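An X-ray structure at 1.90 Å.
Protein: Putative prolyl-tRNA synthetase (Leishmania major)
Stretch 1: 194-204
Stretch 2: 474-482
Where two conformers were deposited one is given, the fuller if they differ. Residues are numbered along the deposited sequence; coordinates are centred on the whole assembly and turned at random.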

# COMPACT_ATOMS: atom_id res chain seq x y z
N VAL A 194 7.22 0.42 -24.14
CA VAL A 194 7.01 -1.01 -24.12
C VAL A 194 6.49 -1.46 -25.47
O VAL A 194 5.87 -0.64 -26.21
CB VAL A 194 6.02 -1.44 -23.01
CG1 VAL A 194 6.50 -1.02 -21.67
CG2 VAL A 194 4.60 -0.95 -23.26
N VAL A 195 6.62 -2.75 -25.73
CA VAL A 195 5.89 -3.43 -26.82
C VAL A 195 4.79 -4.34 -26.27
O VAL A 195 5.09 -5.33 -25.63
CB VAL A 195 6.86 -4.25 -27.76
CG1 VAL A 195 6.08 -5.00 -28.83
CG2 VAL A 195 7.79 -3.26 -28.44
N ARG A 196 3.53 -3.97 -26.44
CA ARG A 196 2.41 -4.85 -26.04
C ARG A 196 2.32 -5.95 -27.05
O ARG A 196 2.27 -5.68 -28.26
CB ARG A 196 1.10 -4.05 -26.07
CG ARG A 196 1.03 -2.88 -25.10
CD ARG A 196 0.03 -1.86 -25.64
NE ARG A 196 -0.27 -0.75 -24.73
CZ ARG A 196 0.47 0.31 -24.55
NH1 ARG A 196 1.61 0.43 -25.16
NH2 ARG A 196 0.00 1.30 -23.78
N GLY A 197 2.20 -7.19 -26.59
CA GLY A 197 2.04 -8.31 -27.54
C GLY A 197 1.65 -9.60 -26.83
O GLY A 197 1.32 -9.61 -25.64
N ARG A 198 1.62 -10.68 -27.62
CA ARG A 198 1.27 -11.98 -27.12
C ARG A 198 2.48 -12.89 -27.19
O ARG A 198 3.24 -12.91 -28.18
CB ARG A 198 0.15 -12.58 -27.98
CG ARG A 198 -0.48 -13.80 -27.37
CD ARG A 198 -1.50 -14.50 -28.27
NE ARG A 198 -1.14 -14.58 -29.69
CZ ARG A 198 -1.59 -13.78 -30.65
NH1 ARG A 198 -2.39 -12.76 -30.38
NH2 ARG A 198 -1.18 -13.98 -31.91
N LYS A 199 2.67 -13.68 -26.16
CA LYS A 199 3.73 -14.62 -26.18
C LYS A 199 3.43 -15.73 -27.22
O LYS A 199 2.26 -16.03 -27.50
CB LYS A 199 3.98 -15.25 -24.82
CG LYS A 199 4.48 -14.30 -23.74
CD LYS A 199 5.89 -13.86 -23.99
CE LYS A 199 6.50 -13.41 -22.67
NZ LYS A 199 7.85 -12.84 -22.88
N THR A 200 4.48 -16.25 -27.85
CA THR A 200 4.29 -17.50 -28.63
C THR A 200 3.83 -18.66 -27.74
O THR A 200 4.01 -18.67 -26.48
CB THR A 200 5.59 -17.93 -29.36
OG1 THR A 200 6.56 -18.29 -28.38
CG2 THR A 200 6.10 -16.82 -30.25
N GLU A 201 3.32 -19.70 -28.38
CA GLU A 201 3.04 -20.97 -27.65
C GLU A 201 4.19 -21.43 -26.80
O GLU A 201 4.01 -21.83 -25.64
CB GLU A 201 2.64 -22.08 -28.64
CG GLU A 201 1.22 -21.99 -29.13
CD GLU A 201 0.18 -22.22 -28.04
OE1 GLU A 201 0.28 -23.16 -27.23
OE2 GLU A 201 -0.80 -21.46 -28.04
N LYS A 202 5.40 -21.38 -27.36
CA LYS A 202 6.59 -21.83 -26.63
C LYS A 202 6.83 -20.95 -25.36
O LYS A 202 7.24 -21.40 -24.32
CB LYS A 202 7.85 -21.71 -27.56
CG LYS A 202 9.16 -22.13 -26.89
CD LYS A 202 10.34 -22.10 -27.87
CE LYS A 202 11.67 -22.57 -27.27
NZ LYS A 202 12.91 -22.65 -28.20
N GLU A 203 6.57 -19.67 -25.46
CA GLU A 203 6.97 -18.76 -24.37
C GLU A 203 5.87 -18.39 -23.38
O GLU A 203 6.12 -17.69 -22.42
CB GLU A 203 7.53 -17.46 -24.99
CG GLU A 203 8.82 -17.70 -25.74
CD GLU A 203 10.01 -18.00 -24.86
OE1 GLU A 203 10.11 -17.48 -23.73
OE2 GLU A 203 10.91 -18.67 -25.38
N LYS A 204 4.67 -18.86 -23.59
CA LYS A 204 3.60 -18.58 -22.65
C LYS A 204 3.74 -19.28 -21.32
O LYS A 204 4.54 -20.21 -21.14
CB LYS A 204 2.27 -18.95 -23.26
CG LYS A 204 2.02 -20.44 -23.31
CD LYS A 204 0.73 -20.70 -24.05
CE LYS A 204 0.14 -22.06 -23.70
NZ LYS A 204 -1.02 -22.39 -24.61
N ALA A 474 18.76 -16.03 -29.83
CA ALA A 474 17.61 -15.14 -29.76
C ALA A 474 16.32 -15.94 -29.53
O ALA A 474 16.01 -16.88 -30.29
CB ALA A 474 17.47 -14.41 -31.05
N LYS A 475 15.51 -15.52 -28.56
CA LYS A 475 14.21 -16.12 -28.41
C LYS A 475 13.17 -15.21 -28.97
O LYS A 475 13.52 -14.04 -29.34
CB LYS A 475 13.94 -16.39 -26.92
CG LYS A 475 13.91 -15.18 -26.02
CD LYS A 475 13.72 -15.79 -24.64
CE LYS A 475 12.97 -14.95 -23.70
NZ LYS A 475 12.61 -15.89 -22.57
N THR A 476 11.90 -15.64 -28.98
CA THR A 476 10.85 -14.71 -29.27
C THR A 476 10.55 -13.97 -27.94
O THR A 476 10.62 -14.52 -26.83
CB THR A 476 9.58 -15.29 -29.82
OG1 THR A 476 9.08 -16.26 -28.91
CG2 THR A 476 9.80 -15.95 -31.21
N LEU A 477 10.31 -12.70 -28.13
CA LEU A 477 9.90 -11.78 -27.07
C LEU A 477 8.35 -11.65 -27.07
O LEU A 477 7.72 -11.98 -26.07
CB LEU A 477 10.64 -10.45 -27.18
CG LEU A 477 12.16 -10.56 -27.24
CD1 LEU A 477 12.69 -9.14 -27.41
CD2 LEU A 477 12.76 -11.14 -25.97
N CYS A 478 7.74 -11.29 -28.19
CA CYS A 478 6.30 -11.30 -28.31
C CYS A 478 5.96 -11.14 -29.76
O CYS A 478 6.81 -10.68 -30.57
CB CYS A 478 5.58 -10.19 -27.53
SG CYS A 478 5.88 -8.55 -28.16
N ILE A 479 4.73 -11.48 -30.08
CA ILE A 479 4.10 -11.11 -31.33
C ILE A 479 3.42 -9.77 -31.03
O ILE A 479 2.46 -9.76 -30.24
CB ILE A 479 3.00 -12.08 -31.77
CG1 ILE A 479 3.61 -13.44 -31.88
CG2 ILE A 479 2.50 -11.69 -33.16
CD1 ILE A 479 2.76 -14.55 -31.40
N PRO A 480 3.95 -8.67 -31.56
CA PRO A 480 3.39 -7.35 -31.23
C PRO A 480 1.98 -7.16 -31.74
O PRO A 480 1.68 -7.56 -32.87
CB PRO A 480 4.34 -6.37 -31.90
CG PRO A 480 5.51 -7.11 -32.27
CD PRO A 480 5.19 -8.56 -32.36
N PHE A 481 1.12 -6.55 -30.93
CA PHE A 481 -0.23 -6.25 -31.36
C PHE A 481 -0.18 -5.21 -32.48
O PHE A 481 -0.98 -5.26 -33.37
CB PHE A 481 -1.09 -5.75 -30.18
CG PHE A 481 -1.33 -6.78 -29.11
CD1 PHE A 481 -1.61 -8.07 -29.43
CD2 PHE A 481 -1.40 -6.43 -27.79
CE1 PHE A 481 -1.82 -9.04 -28.48
CE2 PHE A 481 -1.64 -7.38 -26.81
CZ PHE A 481 -1.84 -8.70 -27.15
N GLU A 482 0.79 -4.30 -32.43
CA GLU A 482 0.97 -3.30 -33.48
C GLU A 482 1.94 -3.90 -34.49
O GLU A 482 3.12 -3.93 -34.21
CB GLU A 482 1.55 -2.01 -32.88
CG GLU A 482 1.75 -0.87 -33.89
CD GLU A 482 1.87 0.50 -33.22
OE1 GLU A 482 2.75 0.69 -32.35
OE2 GLU A 482 1.04 1.37 -33.55
O HOH W 1 2.47 -3.67 -29.98
O HOH W 2 9.53 -14.36 -24.43
O HOH W 3 7.11 -14.94 -27.29
O HOH W 4 11.41 -18.38 -28.11

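What joins the two backbones? Three backbone hydrogen bonds join the strands directly. Arg198 and Ile479 face each other as an antiparallel pair and bond twice: Arg198 N donates to Ile479 O at 2.9 Å, and Ile479 N donates to Arg198 O at 2.8 Å, the latter almost perfectly straight. A third runs from Phe481 N to Arg196 O at 3.0 Å. The overall directions of the strands differ by 88°, and the ladder is confined to this short segment. Arg196 O also accepts from water 1, 2.7 Å from the water oxygen, and that water in turn accepts a hydrogen bond from Glu482 N at 3.0 Å, carrying the link one residue beyond the last direct bond.

Why is there a glycine at the middle of this pairing? Gly197 sits opposite Pro480, their CA atoms 4.0 Å apart, and its own CA is 3.1 Å from Ile479 O. A CB built on Gly197 would fall 2.4 Å from Ile479 O and 2.6 Å from Cys478 SG, both clashes, so the absence of a side chain lets the backbones come this close. Gly197 CA, with no CB on it, lies 3.7 Å from the centroid of the Phe481 ring, 5° off the ring normal, a CH-pi contact over the face. Proline suits position 480, where the backbone nitrogen is not called upon to donate and Pro480 CA instead makes a CA-H...O contact with Arg196 O at 3.6 Å.

How do the side chains pack beside the strands? Val195 points toward the second stretch and places CG1 3.6 Å from Cys478 SG and 3.8 Å from Pro480 CB, its methyl giving an apolar surface to the cysteine sulfur and the proline ring. Arg198 and Ile479 put their side chains on the same face of the sheet, with Arg198 NH2 4.0 Å from Ile479 CD1 in a plain packing contact; the aliphatic part of the arginine also approaches the phenylalanine, Arg198 CB lying 4.1 Å from Phe481 CE1. In all, the two stretches bury 722 Å² between them, counting both sides. Ile479, Arg198 and Phe481 have the largest areas covered by the other stretch, 82, 81 and 78 Å², while Gly197 and Cys478 are themselves buried.

What holds the polar end together? Beyond the ladder, long side chains and water take over. Lys475 NZ and Glu203 OE1 form a salt bridge at 3.2 Å, both side chains starting toward the opposite stretch. The CA-to-CB bond of Lys199 points away, yet its end comes nearer, and Lys199 NZ gives a weak hydrogen bond to Leu477 O at 3.3 Å; its length makes that possible. Water 2 accepts from Lys199 NZ at 2.7 Å and lies 2.6 Å from Thr476 O. Two other waters bridge the gap: water 3 accepts from Thr200 N at 3.0 Å and donates to Thr476 OG1 at 2.9 Å, while water 4 accepts from Thr476 N at 2.9 Å and donates to Glu203 OE2 at 2.8 Å.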